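Local coordinates for major exported protein (Pseudomonas aeruginosa, PDB 3HE1) that is a secreted Hcp-family protein that probably serves as a ring-shaped component and exported product of a type VI secretion system, at residues F66-I71 against R171-T176; W120-A125 against H177-T182. All blocks are in the same frame, centred on the assembly; numbering follows the deposited sequence.

Interaction 1 of 2, residues F66-I71 against R171-T176; sequences FNHEVI and RKITWT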
ATOM      1  N   PHE A  66       7.893 -16.820   8.184  1.00 27.38           N
ATOM      2  CA  PHE A  66       8.654 -16.710   9.424  1.00 30.11           C
ATOM      3  C   PHE A  66       8.893 -15.243   9.785  1.00 24.70           C
ATOM      4  O   PHE A  66       9.251 -14.439   8.931  1.00 33.16           O
ATOM      5  CB  PHE A  66       9.987 -17.481   9.346  1.00 21.81           C
ATOM      6  CG  PHE A  66      10.760 -17.461  10.635  1.00 22.31           C
ATOM      7  CD1 PHE A  66      10.551 -18.431  11.600  1.00 15.50           C
ATOM      8  CD2 PHE A  66      11.670 -16.452  10.897  1.00 24.62           C
ATOM      9  CE1 PHE A  66      11.251 -18.404  12.796  1.00 34.30           C
ATOM     10  CE2 PHE A  66      12.375 -16.413  12.100  1.00 25.58           C
ATOM     11  CZ  PHE A  66      12.166 -17.393  13.044  1.00 41.03           C
ATOM     12  N   ASN A  67       8.696 -14.912  11.058  1.00 35.03           N
ATOM     13  CA  ASN A  67       8.953 -13.575  11.604  1.00 19.70           C
ATOM     14  C   ASN A  67       9.328 -13.721  13.084  1.00 20.23           C
ATOM     15  O   ASN A  67       8.727 -14.499  13.829  1.00 25.26           O
ATOM     16  CB  ASN A  67       7.712 -12.663  11.442  1.00 32.04           C
ATOM     17  CG  ASN A  67       7.972 -11.189  11.847  1.00 35.94           C
ATOM     18  OD1 ASN A  67       7.705 -10.779  12.981  1.00 34.84           O
ATOM     19  ND2 ASN A  67       8.459 -10.394  10.903  1.00 35.46           N
ATOM     20  N   HIS A  68      10.334 -12.981  13.510  1.00 12.64           N
ATOM     21  CA  HIS A  68      10.737 -13.000  14.910  1.00 25.45           C
ATOM     22  C   HIS A  68      11.625 -11.806  15.192  1.00 51.61           C
ATOM     23  O   HIS A  68      12.321 -11.321  14.297  1.00 28.85           O
ATOM     24  CB  HIS A  68      11.496 -14.271  15.269  1.00 25.23           C
ATOM     25  CG  HIS A  68      11.890 -14.321  16.711  1.00 31.89           C
ATOM     26  ND1 HIS A  68      13.122 -14.762  17.140  1.00 40.66           N
ATOM     27  CD2 HIS A  68      11.220 -13.932  17.823  1.00 30.58           C
ATOM     28  CE1 HIS A  68      13.185 -14.667  18.458  1.00 30.32           C
ATOM     29  NE2 HIS A  68      12.042 -14.169  18.897  1.00 21.18           N
ATOM     30  N   GLU A  69      11.608 -11.326  16.430  1.00 29.37           N
ATOM     31  CA  GLU A  69      12.434 -10.182  16.748  1.00 18.89           C
ATOM     32  C   GLU A  69      12.788 -10.070  18.198  1.00 27.18           C
ATOM     33  O   GLU A  69      11.940 -10.172  19.078  1.00 23.54           O
ATOM     34  CB  GLU A  69      11.805  -8.866  16.288  1.00 29.41           C
ATOM     35  CG  GLU A  69      12.857  -7.817  15.908  1.00 36.49           C
ATOM     36  CD  GLU A  69      12.241  -6.521  15.453  1.00 41.02           C
ATOM     37  OE1 GLU A  69      11.456  -5.955  16.236  1.00 71.99           O
ATOM     38  OE2 GLU A  69      12.532  -6.066  14.322  1.00 35.57           O
ATOM     39  N   VAL A  70      14.074  -9.838  18.413  1.00 37.51           N
ATOM     40  CA  VAL A  70      14.624  -9.561  19.721  1.00 33.94           C
ATOM     41  C   VAL A  70      15.107  -8.113  19.717  1.00 50.25           C
ATOM     42  O   VAL A  70      15.740  -7.661  18.756  1.00 31.66           O
ATOM     43  CB  VAL A  70      15.775 -10.528  20.017  1.00 35.81           C
ATOM     44  CG1 VAL A  70      16.422 -10.201  21.367  1.00 24.64           C
ATOM     45  CG2 VAL A  70      15.253 -11.979  19.959  1.00 27.11           C
ATOM     46  N   ILE A  71      14.777  -7.368  20.764  1.00 27.63           N
ATOM     47  CA  ILE A  71      15.153  -5.963  20.785  1.00 22.21           C
ATOM     48  C   ILE A  71      15.751  -5.523  22.113  1.00 26.35           C
ATOM     49  O   ILE A  71      15.575  -6.175  23.137  1.00 46.40           O
ATOM     50  CB  ILE A  71      13.960  -5.044  20.425  1.00 31.30           C
ATOM     51  CG1 ILE A  71      14.419  -3.583  20.322  1.00 55.67           C
ATOM     52  CG2 ILE A  71      12.848  -5.192  21.443  1.00 34.69           C
ATOM     53  CD1 ILE A  71      13.336  -2.614  19.909  1.00 35.64           C
ATOM     54  N   ARG A 171      10.565 -20.497  26.367  1.00 24.18           N
ATOM     55  CA  ARG A 171      11.474 -20.204  27.453  1.00 28.70           C
ATOM     56  C   ARG A 171      12.882 -19.980  26.892  1.00 26.64           C
ATOM     57  O   ARG A 171      13.728 -19.365  27.532  1.00 22.14           O
ATOM     58  CB  ARG A 171      11.457 -21.347  28.473  1.00 32.31           C
ATOM     59  CG  ARG A 171      12.645 -21.353  29.426  1.00 48.72           C
ATOM     60  CD  ARG A 171      12.803 -22.684  30.165  1.00 54.01           C
ATOM     61  NE  ARG A 171      13.016 -23.848  29.296  1.00 48.89           N
ATOM     62  CZ  ARG A 171      14.184 -24.468  29.121  1.00 55.48           C
ATOM     63  NH1 ARG A 171      15.276 -24.032  29.737  1.00 80.40           N
ATOM     64  NH2 ARG A 171      14.262 -25.529  28.326  1.00 41.97           N
ATOM     65  N   LYS A 172      13.121 -20.448  25.675  1.00 22.11           N
ATOM     66  CA  LYS A 172      14.464 -20.402  25.145  1.00 24.81           C
ATOM     67  C   LYS A 172      14.477 -20.752  23.684  1.00 21.13           C
ATOM     68  O   LYS A 172      13.675 -21.539  23.214  1.00 27.60           O
ATOM     69  CB  LYS A 172      15.354 -21.378  25.916  1.00 39.39           C
ATOM     70  CG  LYS A 172      16.812 -21.423  25.484  1.00 34.47           C
ATOM     71  CD  LYS A 172      17.588 -22.409  26.347  1.00 33.07           C
ATOM     72  CE  LYS A 172      19.009 -22.604  25.848  1.00 20.61           C
ATOM     73  NZ  LYS A 172      19.723 -23.601  26.670  1.00 30.39           N
ATOM     74  N   ILE A 173      15.433 -20.179  22.977  1.00 29.61           N
ATOM     75  CA  ILE A 173      15.530 -20.355  21.554  1.00 38.81           C
ATOM     76  C   ILE A 173      16.994 -20.465  21.233  1.00 32.46           C
ATOM     77  O   ILE A 173      17.835 -19.820  21.861  1.00 28.97           O
ATOM     78  CB  ILE A 173      14.991 -19.135  20.851  1.00 24.96           C
ATOM     79  CG1 ILE A 173      15.220 -19.230  19.343  1.00 29.57           C
ATOM     80  CG2 ILE A 173      15.661 -17.930  21.429  1.00 34.58           C
ATOM     81  CD1 ILE A 173      14.437 -18.192  18.549  1.00 30.23           C
ATOM     82  N   THR A 174      17.298 -21.310  20.264  1.00 24.47           N
ATOM     83  CA  THR A 174      18.666 -21.562  19.894  1.00 35.27           C
ATOM     84  C   THR A 174      18.752 -21.417  18.388  1.00 39.89           C
ATOM     85  O   THR A 174      17.889 -21.916  17.654  1.00 24.60           O
ATOM     86  CB  THR A 174      19.121 -22.971  20.349  1.00 29.21           C
ATOM     87  OG1 THR A 174      18.886 -23.116  21.751  1.00 37.21           O
ATOM     88  CG2 THR A 174      20.608 -23.172  20.085  1.00 53.86           C
ATOM     89  N   TRP A 175      19.770 -20.689  17.941  1.00 40.64           N
ATOM     90  CA  TRP A 175      20.037 -20.516  16.523  1.00 31.48           C
ATOM     91  C   TRP A 175      21.370 -21.164  16.217  1.00 34.29           C
ATOM     92  O   TRP A 175      22.381 -20.828  16.823  1.00 27.11           O
ATOM     93  CB  TRP A 175      20.125 -19.040  16.154  1.00 30.88           C
ATOM     94  CG  TRP A 175      18.991 -18.166  16.619  1.00 27.67           C
ATOM     95  CD1 TRP A 175      17.852 -17.836  15.920  1.00 27.27           C
ATOM     96  CD2 TRP A 175      18.914 -17.465  17.862  1.00 32.70           C
ATOM     97  NE1 TRP A 175      17.072 -16.984  16.667  1.00 20.08           N
ATOM     98  CE2 TRP A 175      17.702 -16.745  17.866  1.00 28.30           C
ATOM     99  CE3 TRP A 175      19.752 -17.385  18.985  1.00 25.88           C
ATOM    100  CZ2 TRP A 175      17.307 -15.955  18.947  1.00 50.37           C
ATOM    101  CZ3 TRP A 175      19.359 -16.604  20.059  1.00 17.74           C
ATOM    102  CH2 TRP A 175      18.149 -15.898  20.033  1.00 30.32           C
ATOM    103  N   THR A 176      21.375 -22.083  15.265  1.00 22.06           N
ATOM    104  CA  THR A 176      22.596 -22.759  14.884  1.00 29.64           C
ATOM    105  C   THR A 176      22.793 -22.664  13.390  1.00 30.72           C
ATOM    106  O   THR A 176      21.844 -22.851  12.636  1.00 22.96           O
ATOM    107  CB  THR A 176      22.498 -24.224  15.208  1.00 25.10           C
ATOM    108  OG1 THR A 176      22.115 -24.377  16.582  1.00 29.87           O
ATOM    109  CG2 THR A 176      23.830 -24.896  14.948  1.00 40.41           C
TER
HETATM  110  O   HOH W   1      15.120 -16.324  15.167  1.00 25.23           O

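Interaction 2 of 2, residues W120-A125 against H177-T182; sequences WYRTSA and HEVSGT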
ATOM      1  N   TRP A 120      16.018 -24.869   8.425  1.00 29.76           N
ATOM      2  CA  TRP A 120      16.108 -24.011   7.258  1.00 29.21           C
ATOM      3  C   TRP A 120      16.841 -24.682   6.087  1.00 36.48           C
ATOM      4  O   TRP A 120      17.870 -25.340   6.276  1.00 30.96           O
ATOM      5  CB  TRP A 120      16.767 -22.686   7.645  1.00 42.94           C
ATOM      6  CG  TRP A 120      16.135 -21.998   8.842  1.00 26.27           C
ATOM      7  CD1 TRP A 120      16.297 -22.327  10.163  1.00 33.96           C
ATOM      8  CD2 TRP A 120      15.263 -20.869   8.817  1.00 13.38           C
ATOM      9  NE1 TRP A 120      15.575 -21.472  10.959  1.00 29.84           N
ATOM     10  CE2 TRP A 120      14.937 -20.561  10.157  1.00 26.59           C
ATOM     11  CE3 TRP A 120      14.725 -20.081   7.790  1.00 28.76           C
ATOM     12  CZ2 TRP A 120      14.099 -19.504  10.500  1.00 30.62           C
ATOM     13  CZ3 TRP A 120      13.886 -19.029   8.129  1.00 22.06           C
ATOM     14  CH2 TRP A 120      13.579 -18.753   9.474  1.00 50.83           C
ATOM     15  N   TYR A 121      16.300 -24.511   4.881  1.00 19.18           N
ATOM     16  CA  TYR A 121      16.873 -25.125   3.677  1.00 25.10           C
ATOM     17  C   TYR A 121      17.219 -24.113   2.574  1.00 44.49           C
ATOM     18  O   TYR A 121      16.576 -23.066   2.433  1.00 23.47           O
ATOM     19  CB  TYR A 121      15.948 -26.214   3.133  1.00 27.30           C
ATOM     20  CG  TYR A 121      15.914 -27.454   3.995  1.00 46.06           C
ATOM     21  CD1 TYR A 121      16.711 -28.553   3.693  1.00 27.82           C
ATOM     22  CD2 TYR A 121      15.093 -27.523   5.121  1.00 28.51           C
ATOM     23  CE1 TYR A 121      16.689 -29.692   4.483  1.00 36.79           C
ATOM     24  CE2 TYR A 121      15.067 -28.658   5.921  1.00 26.17           C
ATOM     25  CZ  TYR A 121      15.864 -29.736   5.594  1.00 32.28           C
ATOM     26  OH  TYR A 121      15.843 -30.857   6.382  1.00 37.17           O
ATOM     27  N   ARG A 122      18.246 -24.445   1.795  1.00 32.26           N
ATOM     28  CA  ARG A 122      18.750 -23.568   0.748  1.00 40.25           C
ATOM     29  C   ARG A 122      19.370 -24.410  -0.361  1.00 49.78           C
ATOM     30  O   ARG A 122      19.649 -25.600  -0.177  1.00 39.35           O
ATOM     31  CB  ARG A 122      19.832 -22.638   1.309  1.00 32.11           C
ATOM     32  CG  ARG A 122      21.224 -23.257   1.233  1.00 30.06           C
ATOM     33  CD  ARG A 122      22.252 -22.498   2.035  1.00 35.28           C
ATOM     34  NE  ARG A 122      23.550 -23.167   2.015  1.00 39.88           N
ATOM     35  CZ  ARG A 122      24.613 -22.761   2.705  1.00 42.89           C
ATOM     36  NH1 ARG A 122      24.536 -21.678   3.470  1.00 31.75           N
ATOM     37  NH2 ARG A 122      25.757 -23.427   2.622  1.00 41.87           N
ATOM     38  N   THR A 123      19.599 -23.786  -1.509  1.00 33.82           N
ATOM     39  CA  THR A 123      20.367 -24.417  -2.569  1.00 34.50           C
ATOM     40  C   THR A 123      21.856 -24.228  -2.290  1.00 36.51           C
ATOM     41  O   THR A 123      22.346 -23.099  -2.215  1.00 39.82           O
ATOM     42  CB  THR A 123      20.030 -23.821  -3.940  1.00 54.29           C
ATOM     43  OG1 THR A 123      18.608 -23.832  -4.132  1.00 54.57           O
ATOM     44  CG2 THR A 123      20.709 -24.619  -5.047  1.00 38.02           C
ATOM     45  N   SER A 124      22.569 -25.337  -2.129  1.00 37.13           N
ATOM     46  CA  SER A 124      23.981 -25.296  -1.775  1.00 39.80           C
ATOM     47  C   SER A 124      24.813 -24.720  -2.913  1.00 51.87           C
ATOM     48  O   SER A 124      24.297 -24.431  -3.995  1.00 46.13           O
ATOM     49  CB  SER A 124      24.489 -26.698  -1.429  1.00 26.67           C
ATOM     50  OG  SER A 124      24.543 -27.522  -2.584  1.00 35.04           O
ATOM     51  N   ALA A 125      26.106 -24.560  -2.661  1.00 38.59           N
ATOM     52  CA  ALA A 125      27.035 -24.121  -3.691  1.00 38.88           C
ATOM     53  C   ALA A 125      27.217 -25.158  -4.816  1.00 39.56           C
ATOM     54  O   ALA A 125      27.563 -24.794  -5.942  1.00 34.71           O
ATOM     55  CB  ALA A 125      28.376 -23.761  -3.066  1.00 62.16           C
ATOM     56  N   HIS A 177      24.013 -22.363  12.962  1.00 34.82           N
ATOM     57  CA  HIS A 177      24.354 -22.489  11.553  1.00 30.46           C
ATOM     58  C   HIS A 177      24.984 -23.864  11.370  1.00 27.92           C
ATOM     59  O   HIS A 177      25.956 -24.184  12.046  1.00 35.71           O
ATOM     60  CB  HIS A 177      25.300 -21.375  11.093  1.00 27.03           C
ATOM     61  CG  HIS A 177      25.539 -21.376   9.616  1.00 20.18           C
ATOM     62  ND1 HIS A 177      25.216 -20.311   8.803  1.00 28.71           N
ATOM     63  CD2 HIS A 177      26.022 -22.340   8.796  1.00 22.15           C
ATOM     64  CE1 HIS A 177      25.512 -20.611   7.549  1.00 46.65           C
ATOM     65  NE2 HIS A 177      26.003 -21.839   7.517  1.00 26.60           N
ATOM     66  N   GLU A 178      24.420 -24.667  10.461  1.00 46.24           N
ATOM     67  CA  GLU A 178      24.712 -26.110  10.349  1.00 32.39           C
ATOM     68  C   GLU A 178      25.916 -26.488   9.490  1.00 34.56           C
ATOM     69  O   GLU A 178      26.483 -27.575   9.661  1.00 49.00           O
ATOM     70  CB  GLU A 178      23.490 -26.885   9.827  1.00 22.21           C
ATOM     71  CG  GLU A 178      22.264 -26.838  10.728  1.00 30.19           C
ATOM     72  CD  GLU A 178      22.480 -27.520  12.069  1.00 26.79           C
ATOM     73  OE1 GLU A 178      23.527 -28.167  12.257  1.00 36.08           O
ATOM     74  OE2 GLU A 178      21.596 -27.413  12.942  1.00 31.61           O
ATOM     75  N   VAL A 179      26.286 -25.622   8.552  1.00 19.32           N
ATOM     76  CA  VAL A 179      27.446 -25.889   7.706  1.00 23.98           C
ATOM     77  C   VAL A 179      28.708 -25.244   8.287  1.00 21.56           C
ATOM     78  O   VAL A 179      29.781 -25.848   8.288  1.00 27.00           O
ATOM     79  CB  VAL A 179      27.220 -25.411   6.258  1.00 25.23           C
ATOM     80  CG1 VAL A 179      28.179 -26.121   5.308  1.00 18.72           C
ATOM     81  CG2 VAL A 179      25.773 -25.657   5.852  1.00 32.83           C
ATOM     82  N   SER A 180      28.562 -24.024   8.802  1.00 34.75           N
ATOM     83  CA  SER A 180      29.696 -23.228   9.273  1.00 44.68           C
ATOM     84  C   SER A 180      29.935 -23.351  10.783  1.00 48.82           C
ATOM     85  O   SER A 180      30.942 -22.863  11.300  1.00 53.89           O
ATOM     86  CB  SER A 180      29.529 -21.756   8.864  1.00 24.21           C
ATOM     87  OG  SER A 180      29.650 -21.595   7.460  1.00 32.37           O
ATOM     88  N   GLY A 181      29.000 -23.990  11.484  1.00 41.49           N
ATOM     89  CA  GLY A 181      29.215 -24.395  12.863  1.00 30.75           C
ATOM     90  C   GLY A 181      29.008 -23.348  13.940  1.00 25.76           C
ATOM     91  O   GLY A 181      29.229 -23.622  15.117  1.00 38.12           O
ATOM     92  N   THR A 182      28.585 -22.151  13.555  1.00 31.83           N
ATOM     93  CA  THR A 182      28.251 -21.131  14.544  1.00 48.87           C
ATOM     94  C   THR A 182      26.922 -21.431  15.223  1.00 38.17           C
ATOM     95  O   THR A 182      25.990 -21.966  14.607  1.00 34.94           O
ATOM     96  CB  THR A 182      28.138 -19.742  13.923  1.00 35.94           C
ATOM     97  OG1 THR A 182      27.224 -19.798  12.821  1.00 29.04           O
ATOM     98  CG2 THR A 182      29.506 -19.252  13.459  1.00 32.34           C
TER

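Interaction 1 of 2, residues F66-I71 against R171-T176
H68 meets I173 and W175 between two strands that share no hydrogen bond. The closest touch is from H68 CE1 to I173 CD1, at 3.7 Å. The two side chains arrive from opposite directions, and the methyl group comes to the imidazole obliquely. H68 also presents CE1 to W175 CZ2 at 4.3 Å, so the imidazole and indole approach each other edge to edge. I173 also packs on the indole: its CG1 lies 3.7 Å above one face of W175, offset toward the rim. H68 CG is anti to the backbone N (chi1 -179°), which carries the ring across the gap.

The contact lies inside the antiparallel beta-barrel of the Hcp fold, where strands 61-71 and 172-177 face each other through their buried side chains. A water bridges the two rings through H68 ND1 and W175 NE1. It lies in the plane of both, at their edges. W175 NE1 donates to it at 2.5 Å, a distance short enough to be doubtful in detail, and H68 ND1 is 3.2 Å from it. The two nitrogens subtend about 104° at the water. The edge of F66 also faces this water.

Further out, T135 and L137 pack on I173, Y133 on W175 and V90 on H68. The backbone of N67-I71 pairs antiparallel with a strand of a second subunit, continuing the sheet across the interface.

Interaction 2 of 2, residues W120-A125 against H177-T182
R122 reaches from its strand toward V179 and H177 with its guanidinium group. The side chains of R122 and V179 cross at a slant. R122 NH2 lies 3.9 Å from V179 CG2, and the methyl group is oblique to the guanidinium plane. H177 NE2 is near the other terminal nitrogen, 4.3 Å from R122 NH1. This approach is oblique to both flat groups and is not a bond. The arm of R122 is extended from CG to NE (chi2 -168°, chi3 176°), which takes its charged end across to the loop.

The polar ends find their partners outside the two segments. R122 NH2 forms a salt bridge with E130 on the neighbouring strand. R122 NH2 and H177 NE2 also both hydrogen-bond to the backbone oxygen of D47 of a second subunit. That one carbonyl brings the two nitrogen groups together. The E130 carboxylate would be expected to offset the charge of R122, and of H177 if that ring is protonated.

The loop also holds its own shape. V179 CA sits at the edge of the H177 ring, in its plane. The side chain of V179 also packs on Y132. H177 N donates to T182 O at 2.6 Å, and G181 N makes a weak bond to H177 O. Residues 178-180 have helical backbone angles, and G181 has a positive phi of 82°. This is a beta-hairpin loop of four residues between strands 172-177 and 183-187, here set against the subunit interface of an Hcp assembly.

Overall arrangement
From the N terminus, F66-I71 comes first, on strand 61-71, and W120-A125 follows, running from the end of strand 112-123 into the next turn. R171-T176 then closes interaction 1 over 99 intervening residues. H177-T182 follows directly and closes interaction 2 over 51. The segments alternate, so the two contacts cross rather than nest. Their centres are about 17 Å apart, but they touch at two points: F66 CG packs on W120 CH2 at 3.3 Å, and T176 CG2 on T182 O. Interaction 1 ties strand 61-71 to strand 172-177 across the barrel interior, though the two are not paired neighbours. Interaction 2 ties a strand end to the last hairpin. Both border the second subunit.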